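Local coordinates for sperm-specific class P protein 34 (PDB 1M1S) that is of unknown function but belongs to the major sperm protein family of nematodes, as a sperm-specific class P member, at residues Q85-P90 against A98-G103. Sequence-based numbering, arbitrary orientation.
Sequences QYAEVP and APFKAG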
loop_
_atom_site.group_PDB
_atom_site.type_symbol
_atom_site.label_atom_id
_atom_site.label_comp_id
_atom_site.label_asym_id
_atom_site.label_seq_id
_atom_site.Cartn_x
_atom_site.Cartn_y
_atom_site.Cartn_z
ATOM N N GLN A 85 -1.641 -1.058 -5.845
ATOM C CA GLN A 85 -1.463 -1.571 -7.206
ATOM C C GLN A 85 0.031 -1.776 -7.367
ATOM O O GLN A 85 0.810 -1.059 -6.733
ATOM C CB GLN A 85 -1.931 -0.559 -8.253
ATOM C CG GLN A 85 -3.415 -0.187 -8.188
ATOM C CD GLN A 85 -3.897 0.516 -9.450
ATOM O OE1 GLN A 85 -3.139 1.248 -10.090
ATOM N NE2 GLN A 85 -5.158 0.270 -9.832
ATOM N N TYR A 86 0.439 -2.770 -8.155
ATOM C CA TYR A 86 1.872 -3.008 -8.389
ATOM C C TYR A 86 2.192 -3.229 -9.847
ATOM O O TYR A 86 1.299 -3.372 -10.670
ATOM C CB TYR A 86 2.444 -4.163 -7.548
ATOM C CG TYR A 86 1.725 -5.472 -7.693
ATOM C CD1 TYR A 86 2.078 -6.406 -8.690
ATOM C CD2 TYR A 86 0.668 -5.779 -6.841
ATOM C CE1 TYR A 86 1.367 -7.613 -8.823
ATOM C CE2 TYR A 86 -0.028 -6.963 -6.958
ATOM C CZ TYR A 86 0.313 -7.866 -7.944
ATOM O OH TYR A 86 -0.463 -8.982 -8.062
ATOM N N ALA A 87 3.473 -3.289 -10.160
ATOM C CA ALA A 87 3.882 -3.492 -11.530
ATOM C C ALA A 87 5.310 -3.945 -11.475
ATOM O O ALA A 87 6.010 -3.569 -10.556
ATOM C CB ALA A 87 3.805 -2.176 -12.269
ATOM N N GLU A 88 5.748 -4.737 -12.447
ATOM C CA GLU A 88 7.135 -5.194 -12.503
ATOM C C GLU A 88 7.958 -4.123 -13.162
ATOM O O GLU A 88 7.492 -3.478 -14.096
ATOM C CB GLU A 88 7.227 -6.457 -13.308
ATOM C CG GLU A 88 6.763 -7.631 -12.534
ATOM C CD GLU A 88 6.193 -8.698 -13.428
ATOM O OE1 GLU A 88 6.649 -8.795 -14.591
ATOM O OE2 GLU A 88 5.274 -9.424 -12.974
ATOM N N VAL A 89 9.168 -3.901 -12.671
ATOM C CA VAL A 89 10.008 -2.863 -13.245
ATOM C C VAL A 89 11.478 -3.271 -13.404
ATOM O O VAL A 89 12.022 -4.022 -12.567
ATOM C CB VAL A 89 9.932 -1.544 -12.395
ATOM C CG1 VAL A 89 8.523 -0.967 -12.415
ATOM C CG2 VAL A 89 10.385 -1.783 -10.970
ATOM N N PRO A 90 12.135 -2.806 -14.496
ATOM C CA PRO A 90 13.544 -3.157 -14.688
ATOM C C PRO A 90 14.309 -2.413 -13.628
ATOM O O PRO A 90 13.868 -1.337 -13.191
ATOM C CB PRO A 90 13.872 -2.536 -16.038
ATOM C CG PRO A 90 12.558 -2.449 -16.711
ATOM C CD PRO A 90 11.661 -1.981 -15.623
ATOM N N ALA A 98 6.280 6.001 -13.029
ATOM C CA ALA A 98 6.358 5.697 -14.461
ATOM C C ALA A 98 5.452 4.559 -14.950
ATOM O O ALA A 98 4.653 4.772 -15.871
ATOM C CB ALA A 98 7.790 5.484 -14.897
ATOM N N PRO A 99 5.502 3.365 -14.303
ATOM C CA PRO A 99 4.611 2.307 -14.802
ATOM C C PRO A 99 3.119 2.515 -14.465
ATOM O O PRO A 99 2.281 1.756 -14.922
ATOM C CB PRO A 99 5.188 1.038 -14.158
ATOM C CG PRO A 99 5.685 1.531 -12.879
ATOM C CD PRO A 99 6.381 2.831 -13.243
ATOM N N PHE A 100 2.793 3.544 -13.681
ATOM C CA PHE A 100 1.392 3.819 -13.323
ATOM C C PHE A 100 0.795 4.929 -14.180
ATOM O O PHE A 100 -0.374 4.864 -14.551
ATOM C CB PHE A 100 1.244 4.103 -11.822
ATOM C CG PHE A 100 1.659 2.947 -10.957
ATOM C CD1 PHE A 100 2.808 3.034 -10.170
ATOM C CD2 PHE A 100 0.955 1.742 -11.001
ATOM C CE1 PHE A 100 3.275 1.941 -9.436
ATOM C CE2 PHE A 100 1.404 0.632 -10.274
ATOM C CZ PHE A 100 2.576 0.734 -9.488
ATOM N N LYS A 101 1.614 5.933 -14.499
ATOM C CA LYS A 101 1.235 7.042 -15.379
ATOM C C LYS A 101 1.079 6.406 -16.767
ATOM O O LYS A 101 0.557 7.023 -17.705
ATOM C CB LYS A 101 2.378 8.077 -15.436
ATOM C CG LYS A 101 2.534 8.995 -14.232
ATOM C CD LYS A 101 3.734 9.932 -14.409
ATOM C CE LYS A 101 3.634 11.131 -13.486
ATOM N NZ LYS A 101 4.834 11.982 -13.564
ATOM N N ALA A 102 1.621 5.185 -16.871
ATOM C CA ALA A 102 1.633 4.365 -18.082
ATOM C C ALA A 102 0.464 3.394 -18.182
ATOM O O ALA A 102 0.215 2.831 -19.257
ATOM C CB ALA A 102 2.939 3.574 -18.158
ATOM N N GLY A 103 -0.216 3.141 -17.066
ATOM C CA GLY A 103 -1.332 2.205 -17.096
ATOM C C GLY A 103 -0.804 0.777 -17.076
ATOM O O GLY A 103 -1.329 -0.122 -17.733
#
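In Phe100, chi1 of -61° sets CG anti to the carbonyl carbon, and the ring reaches from the short helix 98-101 to strand 79-89; in Val89, chi1 of -64° places CG1 anti to its carbonyl carbon, where it meets Pro99. The Phe100 ring enters rim first: its CZ lies 4.0 Å from Tyr86 CA, which sits in the ring plane at the edge. Gln85 O approaches Phe100 CZ obliquely, at 3.7 Å. Phe100 CE2 is 4.1 Å from Gln85 CB and 4.2 Å from Ala87 CB, so the two carbons flank it from opposite sides of the ring plane, Ala87 on the side of Pro99. Pro99 CG lies over one ring face, 4.1 Å above the plane and displaced toward the rim. The proline also meets the strand, with CB 4.0 Å from Ala87 CB and CG 3.8 Å from Val89 CG1. No hydrogen bond joins the two segments, which makes the contact one of van der Waals packing. An alanine in place of Phe100 would probably open a gap beside Gln85 and Ala87 and leave Pro99 CG without its aromatic neighbour. Phe100 also touches Ala40 on the paired strand 38-45. After the helix, Gly103 N bonds Phe100 O at 3.1 Å, and its positive phi closes a Schellman motif. A short helix connecting two adjacent antiparallel strands thus packs onto the immunoglobulin-like beta fold of the MSP domain.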